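Phenylalanyl-tRNA synthetase beta chain (Pyrococcus horikoshii, PDB 2CXI) forms, with the alpha subunit, the tetrameric ligase that charges tRNA(Phe) with phenylalanine at the expense of ATP, this chain being an N-terminal fragment. Local coordinates at residues Q68-A72 with L73-K77; H183-G186 with R187-H191; L323-P326 with A327-D331. All coordinates share one frame; numbering follows the deposited sequence.

Overall arrangement
The three contacts follow one another along the chain, and each is a local turn or cap at the end of a helix or strand. Contact 1 closes helix 62-72, contact 2 lies on the short helix 184-189 within the B3/4 domain, and contact 3 leaves strand 320-325 of the B5 domain. Contacts 1 and 3 are neighbours, with centres about 16 Å apart and nearest atoms about 6 Å apart. Contact 3 contains D331, one of the predicted ligands of a magnesium site shared with the alpha subunit, while the side chain of W71 in contact 1 lies about 11 Å from that of D341, another. Contact 2 stands apart, its centre about 42 Å and 35 Å from those of contacts 1 and 3.

Contact 1 of 3, residues Q68-A72 with L73-K77; sequences QIKWA and LGIEK
A Schellman motif ends helix 62-72 here, and the chain that follows folds back so that E76 lays its CB over the six-membered ring of W71. L73 N still makes a helical bond to I69 O, at 2.9 Å. Beyond it the pattern changes: I75 N reaches back to K70 O at 2.7 Å, and E76 N adds a weak bond to the same oxygen, so that one carbonyl of the last turn holds two amides. G74, at positive phi (72°), makes the reversal; glycine suits it because, lacking a side chain, it enters this region without strain. Its N bonds to W71 O, standing well above the carbonyl plane rather than on a lone pair.

I69 and L73 lie side by side, CG2 of the first 3.6 Å from CD1 of the second; CG2 is anti to the backbone N of I69 (its CG1 has chi1 -66°), which brings that branch to L73. I69 also packs on W24 and L27, and A72 on Y30, of helix 21-30. K70 directs its amino group elsewhere, to a salt bridge with E256.

W71 suits its place because a broad ring can bear the returning chain on one face while its N-H serves a polar partner. K77 N lies over that same face, and NE1 bonds to the backbone oxygen of G78. An alanine in place of W71 is likely to leave that oxygen without its indole donor and open a gap beneath E76 and K77. A water bridges W71 O and E76 O, donating to both, which ties the helix end to the returning loop. In the CH-pi contact, E76 CB sits 3.4 Å from the centroid of the six-membered ring of W71, 7° off its normal.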
loop_
_atom_site.group_PDB
_atom_site.type_symbol
_atom_site.label_atom_id
_atom_site.label_comp_id
_atom_site.label_asym_id
_atom_site.label_seq_id
_atom_site.Cartn_x
_atom_site.Cartn_y
_atom_site.Cartn_z
ATOM N N GLN A 68 -43.149 2.447 -6.186
ATOM C CA GLN A 68 -44.439 2.674 -5.557
ATOM C C GLN A 68 -45.556 1.891 -6.184
ATOM O O GLN A 68 -46.375 1.288 -5.474
ATOM C CB GLN A 68 -44.867 4.125 -5.649
ATOM C CG GLN A 68 -45.138 4.647 -4.335
ATOM C CD GLN A 68 -43.842 5.150 -3.900
ATOM O OE1 GLN A 68 -43.467 5.072 -2.726
ATOM N NE2 GLN A 68 -43.086 5.646 -4.886
ATOM N N ILE A 69 -45.624 1.952 -7.504
ATOM C CA ILE A 69 -46.659 1.207 -8.230
ATOM C C ILE A 69 -46.563 -0.299 -7.971
ATOM O O ILE A 69 -47.589 -0.965 -7.826
ATOM C CB ILE A 69 -46.637 1.585 -9.721
ATOM C CG1 ILE A 69 -47.057 3.048 -9.866
ATOM C CG2 ILE A 69 -47.572 0.664 -10.576
ATOM C CD1 ILE A 69 -46.728 3.633 -11.278
ATOM N N LYS A 70 -45.348 -0.848 -7.951
ATOM C CA LYS A 70 -45.197 -2.290 -7.677
ATOM C C LYS A 70 -45.811 -2.645 -6.313
ATOM O O LYS A 70 -46.489 -3.675 -6.176
ATOM C CB LYS A 70 -43.715 -2.744 -7.733
ATOM C CG LYS A 70 -43.196 -2.948 -9.193
ATOM C CD LYS A 70 -41.831 -3.619 -9.241
ATOM C CE LYS A 70 -40.739 -2.682 -8.762
ATOM N NZ LYS A 70 -39.391 -3.280 -9.180
ATOM N N TRP A 71 -45.559 -1.812 -5.302
ATOM C CA TRP A 71 -46.146 -2.010 -3.972
ATOM C C TRP A 71 -47.668 -1.799 -3.972
ATOM O O TRP A 71 -48.431 -2.606 -3.396
ATOM C CB TRP A 71 -45.446 -1.094 -2.939
ATOM C CG TRP A 71 -44.416 -1.822 -2.125
ATOM C CD1 TRP A 71 -44.555 -2.251 -0.851
ATOM C CD2 TRP A 71 -43.083 -2.196 -2.536
ATOM N NE1 TRP A 71 -43.391 -2.874 -0.427
ATOM C CE2 TRP A 71 -42.471 -2.842 -1.445
ATOM C CE3 TRP A 71 -42.342 -2.042 -3.728
ATOM C CZ2 TRP A 71 -41.161 -3.367 -1.508
ATOM C CZ3 TRP A 71 -41.030 -2.548 -3.788
ATOM C CH2 TRP A 71 -40.459 -3.202 -2.682
ATOM N N ALA A 72 -48.125 -0.757 -4.649
ATOM C CA ALA A 72 -49.573 -0.519 -4.767
ATOM C C ALA A 72 -50.298 -1.719 -5.391
ATOM O O ALA A 72 -51.393 -2.085 -4.969
ATOM C CB ALA A 72 -49.833 0.736 -5.573
ATOM N N LEU A 73 -49.675 -2.341 -6.385
ATOM C CA LEU A 73 -50.265 -3.497 -7.038
ATOM C C LEU A 73 -49.999 -4.799 -6.307
ATOM O O LEU A 73 -50.441 -5.838 -6.761
ATOM C CB LEU A 73 -49.754 -3.632 -8.492
ATOM C CG LEU A 73 -50.077 -2.427 -9.378
ATOM C CD1 LEU A 73 -49.329 -2.501 -10.724
ATOM C CD2 LEU A 73 -51.598 -2.192 -9.543
ATOM N N GLY A 74 -49.224 -4.769 -5.226
ATOM C CA GLY A 74 -48.863 -6.000 -4.540
ATOM C C GLY A 74 -47.879 -6.893 -5.264
ATOM O O GLY A 74 -47.851 -8.087 -5.003
ATOM N N ILE A 75 -47.086 -6.358 -6.190
ATOM C CA ILE A 75 -46.054 -7.161 -6.857
ATOM C C ILE A 75 -44.920 -7.353 -5.850
ATOM O O ILE A 75 -44.273 -8.408 -5.809
ATOM C CB ILE A 75 -45.598 -6.477 -8.164
ATOM C CG1 ILE A 75 -46.743 -6.449 -9.189
ATOM C CG2 ILE A 75 -44.347 -7.138 -8.784
ATOM C CD1 ILE A 75 -46.464 -5.464 -10.365
ATOM N N GLU A 76 -44.713 -6.346 -4.997
ATOM C CA GLU A 76 -43.899 -6.501 -3.800
ATOM C C GLU A 76 -44.703 -5.998 -2.588
ATOM O O GLU A 76 -45.722 -5.325 -2.773
ATOM C CB GLU A 76 -42.589 -5.730 -3.923
ATOM C CG GLU A 76 -41.758 -6.058 -5.171
ATOM C CD GLU A 76 -40.983 -7.365 -5.051
ATOM O OE1 GLU A 76 -40.977 -7.986 -3.971
ATOM O OE2 GLU A 76 -40.370 -7.784 -6.061
ATOM N N LYS A 77 -44.274 -6.363 -1.376
ATOM C CA LYS A 77 -44.891 -5.863 -0.149
ATOM C C LYS A 77 -43.912 -5.776 1.013
ATOM O O LYS A 77 -42.866 -6.421 0.987
ATOM C CB LYS A 77 -46.185 -6.614 0.233
ATOM C CG LYS A 77 -46.036 -7.997 0.842
ATOM C CD LYS A 77 -47.449 -8.508 1.193
ATOM C CE LYS A 77 -47.498 -9.087 2.592
ATOM N NZ LYS A 77 -48.797 -9.802 2.802
HETATM O O HOH W 1 -47.837 -4.295 -1.584
#

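Contact 2 of 3, residues H183-G186 with R187-H191; sequences HEKG and REYGH
The backbone oxygen of H183 draws in two amides of the first turn of helix 184-189, in the B3/4 domain: R187 N at 3.0 Å, nearly along the C=O axis, and G186 N more weakly. H183 is also the N-cap. Its ND1 accepts from K185 N at 3.0 Å, with the donor in the ring plane, and its NE2 bonds to L168 O, so histidine suits a site needing an acceptor on one side and a donor on the other. The chain of R187 bends at chi3 (-134°), bringing one guanidinium face over the backbone of H183 and E184 CA.

K185 and E188, three residues apart, lie alongside each other and form a salt bridge, NZ to OE1 at 3.1 Å, on the syn side of the carboxylate. K185 also brings CD in plane against the edge of the Y189 ring, 3.8 Å from CE2. H183 and K185 pack on I216 of strand 216-217. In this backbone a CB on G190 would come too close to G186 O, which probably favours glycine. H183 is probably neutral, its in-plane ND1 accepting from K185 N while NE2 donates to L168 O.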
loop_
_atom_site.group_PDB
_atom_site.type_symbol
_atom_site.label_atom_id
_atom_site.label_comp_id
_atom_site.label_asym_id
_atom_site.label_seq_id
_atom_site.Cartn_x
_atom_site.Cartn_y
_atom_site.Cartn_z
ATOM N N HIS A 183 -16.851 29.462 -17.107
ATOM C CA HIS A 183 -17.813 28.383 -17.319
ATOM C C HIS A 183 -19.219 28.845 -16.942
ATOM O O HIS A 183 -19.410 29.517 -15.929
ATOM C CB HIS A 183 -17.440 27.140 -16.489
ATOM C CG HIS A 183 -18.061 25.892 -17.004
ATOM N ND1 HIS A 183 -19.396 25.606 -16.835
ATOM C CD2 HIS A 183 -17.546 24.878 -17.738
ATOM C CE1 HIS A 183 -19.677 24.462 -17.435
ATOM N NE2 HIS A 183 -18.573 23.997 -17.988
ATOM N N GLU A 184 -20.205 28.483 -17.737
ATOM C CA GLU A 184 -21.591 28.872 -17.396
ATOM C C GLU A 184 -22.046 28.394 -15.990
ATOM O O GLU A 184 -22.782 29.104 -15.298
ATOM C CB GLU A 184 -22.572 28.412 -18.466
ATOM C CG GLU A 184 -22.856 26.921 -18.429
ATOM C CD GLU A 184 -23.735 26.467 -19.569
ATOM O OE1 GLU A 184 -23.790 25.235 -19.816
ATOM O OE2 GLU A 184 -24.361 27.349 -20.222
ATOM N N LYS A 185 -21.579 27.219 -15.545
ATOM C CA LYS A 185 -21.945 26.716 -14.209
ATOM C C LYS A 185 -21.096 27.408 -13.144
ATOM O O LYS A 185 -21.470 27.488 -11.969
ATOM C CB LYS A 185 -21.775 25.187 -14.146
ATOM C CG LYS A 185 -22.750 24.413 -15.015
ATOM C CD LYS A 185 -24.184 24.664 -14.590
ATOM C CE LYS A 185 -25.138 23.925 -15.511
ATOM N NZ LYS A 185 -26.381 24.703 -15.723
ATOM N N GLY A 186 -19.949 27.924 -13.570
ATOM C CA GLY A 186 -19.128 28.771 -12.727
ATOM C C GLY A 186 -19.793 30.100 -12.403
ATOM O O GLY A 186 -19.729 30.577 -11.259
ATOM N N ARG A 187 -20.416 30.718 -13.415
ATOM C CA ARG A 187 -21.137 31.980 -13.238
ATOM C C ARG A 187 -22.387 31.729 -12.386
ATOM O O ARG A 187 -22.696 32.492 -11.463
ATOM C CB ARG A 187 -21.561 32.559 -14.599
ATOM C CG ARG A 187 -20.404 33.015 -15.504
ATOM C CD ARG A 187 -20.840 33.653 -16.857
ATOM N NE ARG A 187 -20.046 33.089 -17.960
ATOM C CZ ARG A 187 -20.527 32.359 -18.985
ATOM N NH1 ARG A 187 -21.831 32.102 -19.112
ATOM N NH2 ARG A 187 -19.688 31.899 -19.913
ATOM N N GLU A 188 -23.084 30.645 -12.706
ATOM C CA GLU A 188 -24.333 30.293 -12.051
ATOM C C GLU A 188 -24.176 29.944 -10.575
ATOM O O GLU A 188 -24.964 30.422 -9.761
ATOM C CB GLU A 188 -25.047 29.180 -12.827
ATOM C CG GLU A 188 -26.481 28.919 -12.367
ATOM C CD GLU A 188 -27.161 27.801 -13.129
ATOM O OE1 GLU A 188 -26.613 27.339 -14.142
ATOM O OE2 GLU A 188 -28.255 27.384 -12.701
ATOM N N TYR A 189 -23.142 29.158 -10.232
ATOM C CA TYR A 189 -22.988 28.603 -8.895
ATOM C C TYR A 189 -21.773 29.070 -8.105
ATOM O O TYR A 189 -21.649 28.773 -6.905
ATOM C CB TYR A 189 -22.966 27.073 -8.980
ATOM C CG TYR A 189 -24.267 26.486 -9.452
ATOM C CD1 TYR A 189 -25.401 26.516 -8.618
ATOM C CD2 TYR A 189 -24.376 25.887 -10.712
ATOM C CE1 TYR A 189 -26.611 25.966 -9.028
ATOM C CE2 TYR A 189 -25.618 25.347 -11.141
ATOM C CZ TYR A 189 -26.706 25.385 -10.279
ATOM O OH TYR A 189 -27.919 24.841 -10.643
ATOM N N GLY A 190 -20.890 29.823 -8.752
ATOM C CA GLY A 190 -19.634 30.246 -8.116
ATOM C C GLY A 190 -19.697 31.001 -6.814
ATOM O O GLY A 190 -18.759 30.938 -6.001
ATOM N N HIS A 191 -20.781 31.755 -6.613
ATOM C CA HIS A 191 -20.938 32.580 -5.410
ATOM C C HIS A 191 -20.951 31.722 -4.147
ATOM O O HIS A 191 -20.607 32.218 -3.053
ATOM C CB HIS A 191 -22.206 33.421 -5.489
ATOM C CG HIS A 191 -23.472 32.621 -5.408
ATOM N ND1 HIS A 191 -24.169 32.447 -4.231
ATOM C CD2 HIS A 191 -24.167 31.955 -6.356
ATOM C CE1 HIS A 191 -25.241 31.711 -4.463
ATOM N NE2 HIS A 191 -25.260 31.396 -5.744
#

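Contact 3 of 3, residues L323-P326 with A327-D331; sequences LKYP and AFRDD
Strand 320-325, the middle strand of the three-stranded antiparallel sheet in the B5 domain, runs into a type I beta turn from P326 to R329, closed by R329 N bonding to P326 O at 3.2 Å. The amide stands above the carbonyl plane, 51° out of it. Proline suits the entry position, just before the two corner residues A327 and F328: its ring holds phi near -61°, which with psi 143° carries the chain out of the strand and into the turn.

Across the turn the pyrrolidine lies against F328: P326 CB sits over one ring face, 3.4 Å from the centroid. F328 carries CG between its backbone N and carbonyl carbon, which turns the ring back over the proline, and the cation of R67 also meets this ring. The ring of Y325 presents its edge to R329, with CE2 3.8 Å from R329 O in the ring plane.

R329 links the turn to the predicted magnesium site: its NH2 is shared between two predicted ligands, D331 and D341, while NE goes to D331 alone of the pair. The grip on D331 is side-on, NE to OD1 at 2.9 Å on its syn lone pair and NH2 to OD2 at 2.8 Å.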
loop_
_atom_site.group_PDB
_atom_site.type_symbol
_atom_site.label_atom_id
_atom_site.label_comp_id
_atom_site.label_asym_id
_atom_site.label_seq_id
_atom_site.Cartn_x
_atom_site.Cartn_y
_atom_site.Cartn_z
ATOM N N LEU A 323 -42.672 -0.237 13.632
ATOM C CA LEU A 323 -42.538 -0.102 12.164
ATOM C C LEU A 323 -41.084 0.057 11.776
ATOM O O LEU A 323 -40.326 0.661 12.518
ATOM C CB LEU A 323 -43.262 1.157 11.680
ATOM C CG LEU A 323 -44.725 1.281 12.116
ATOM C CD1 LEU A 323 -45.259 2.684 11.716
ATOM C CD2 LEU A 323 -45.530 0.145 11.490
ATOM N N LYS A 324 -40.728 -0.477 10.612
ATOM C CA LYS A 324 -39.492 -0.098 9.945
ATOM C C LYS A 324 -39.883 0.454 8.562
ATOM O O LYS A 324 -40.826 -0.021 7.963
ATOM C CB LYS A 324 -38.548 -1.298 9.796
ATOM C CG LYS A 324 -37.967 -1.767 11.138
ATOM C CD LYS A 324 -37.012 -2.880 10.944
ATOM C CE LYS A 324 -36.535 -3.345 12.318
ATOM N NZ LYS A 324 -35.917 -4.672 12.164
ATOM N N TYR A 325 -39.131 1.436 8.080
ATOM C CA TYR A 325 -39.361 1.993 6.747
ATOM C C TYR A 325 -38.032 2.286 6.057
ATOM O O TYR A 325 -36.974 2.340 6.728
ATOM C CB TYR A 325 -40.281 3.231 6.844
ATOM C CG TYR A 325 -39.714 4.404 7.656
ATOM C CD1 TYR A 325 -39.921 4.494 9.041
ATOM C CD2 TYR A 325 -39.005 5.425 7.030
ATOM C CE1 TYR A 325 -39.443 5.603 9.793
ATOM C CE2 TYR A 325 -38.514 6.519 7.749
ATOM C CZ TYR A 325 -38.734 6.609 9.129
ATOM O OH TYR A 325 -38.230 7.703 9.828
ATOM N N PRO A 326 -38.059 2.427 4.723
ATOM C CA PRO A 326 -36.818 2.519 3.918
ATOM C C PRO A 326 -35.964 3.728 4.298
ATOM O O PRO A 326 -36.507 4.786 4.639
ATOM C CB PRO A 326 -37.334 2.705 2.491
ATOM C CG PRO A 326 -38.737 2.162 2.513
ATOM C CD PRO A 326 -39.276 2.457 3.873
ATOM N N ALA A 327 -34.637 3.559 4.274
ATOM C CA ALA A 327 -33.690 4.640 4.618
ATOM C C ALA A 327 -33.686 5.757 3.572
ATOM O O ALA A 327 -33.065 6.801 3.802
ATOM C CB ALA A 327 -32.257 4.068 4.754
ATOM N N PHE A 328 -34.344 5.535 2.427
ATOM C CA PHE A 328 -34.507 6.604 1.392
ATOM C C PHE A 328 -35.618 7.653 1.732
ATOM O O PHE A 328 -35.812 8.624 0.988
ATOM C CB PHE A 328 -34.641 6.020 -0.042
ATOM C CG PHE A 328 -35.857 5.124 -0.265
ATOM C CD1 PHE A 328 -35.677 3.789 -0.593
ATOM C CD2 PHE A 328 -37.169 5.627 -0.203
ATOM C CE1 PHE A 328 -36.763 2.940 -0.806
ATOM C CE2 PHE A 328 -38.272 4.802 -0.444
ATOM C CZ PHE A 328 -38.078 3.445 -0.736
ATOM N N ARG A 329 -36.321 7.442 2.862
ATOM C CA ARG A 329 -37.325 8.394 3.365
ATOM C C ARG A 329 -36.810 9.118 4.601
ATOM O O ARG A 329 -36.157 8.515 5.463
ATOM C CB ARG A 329 -38.630 7.683 3.755
ATOM C CG ARG A 329 -39.455 7.071 2.610
ATOM C CD ARG A 329 -40.782 6.571 3.090
ATOM N NE ARG A 329 -41.682 7.621 3.607
ATOM C CZ ARG A 329 -42.967 7.377 3.907
ATOM N NH1 ARG A 329 -43.449 6.131 3.766
ATOM N NH2 ARG A 329 -43.758 8.343 4.357
ATOM N N ASP A 330 -37.075 10.412 4.680
ATOM C CA ASP A 330 -36.806 11.137 5.905
ATOM C C ASP A 330 -37.954 12.106 6.238
ATOM O O ASP A 330 -37.776 13.038 7.026
ATOM C CB ASP A 330 -35.411 11.826 5.883
ATOM C CG ASP A 330 -35.396 13.139 5.083
ATOM O OD1 ASP A 330 -36.390 13.423 4.342
ATOM O OD2 ASP A 330 -34.418 13.943 5.135
ATOM N N ASP A 331 -39.132 11.860 5.661
ATOM C CA ASP A 331 -40.294 12.704 5.873
ATOM C C ASP A 331 -41.137 12.324 7.089
ATOM O O ASP A 331 -42.005 13.098 7.485
ATOM C CB ASP A 331 -41.226 12.677 4.648
ATOM C CG ASP A 331 -41.710 11.279 4.312
ATOM O OD1 ASP A 331 -40.861 10.340 4.260
ATOM O OD2 ASP A 331 -42.922 11.020 4.082
#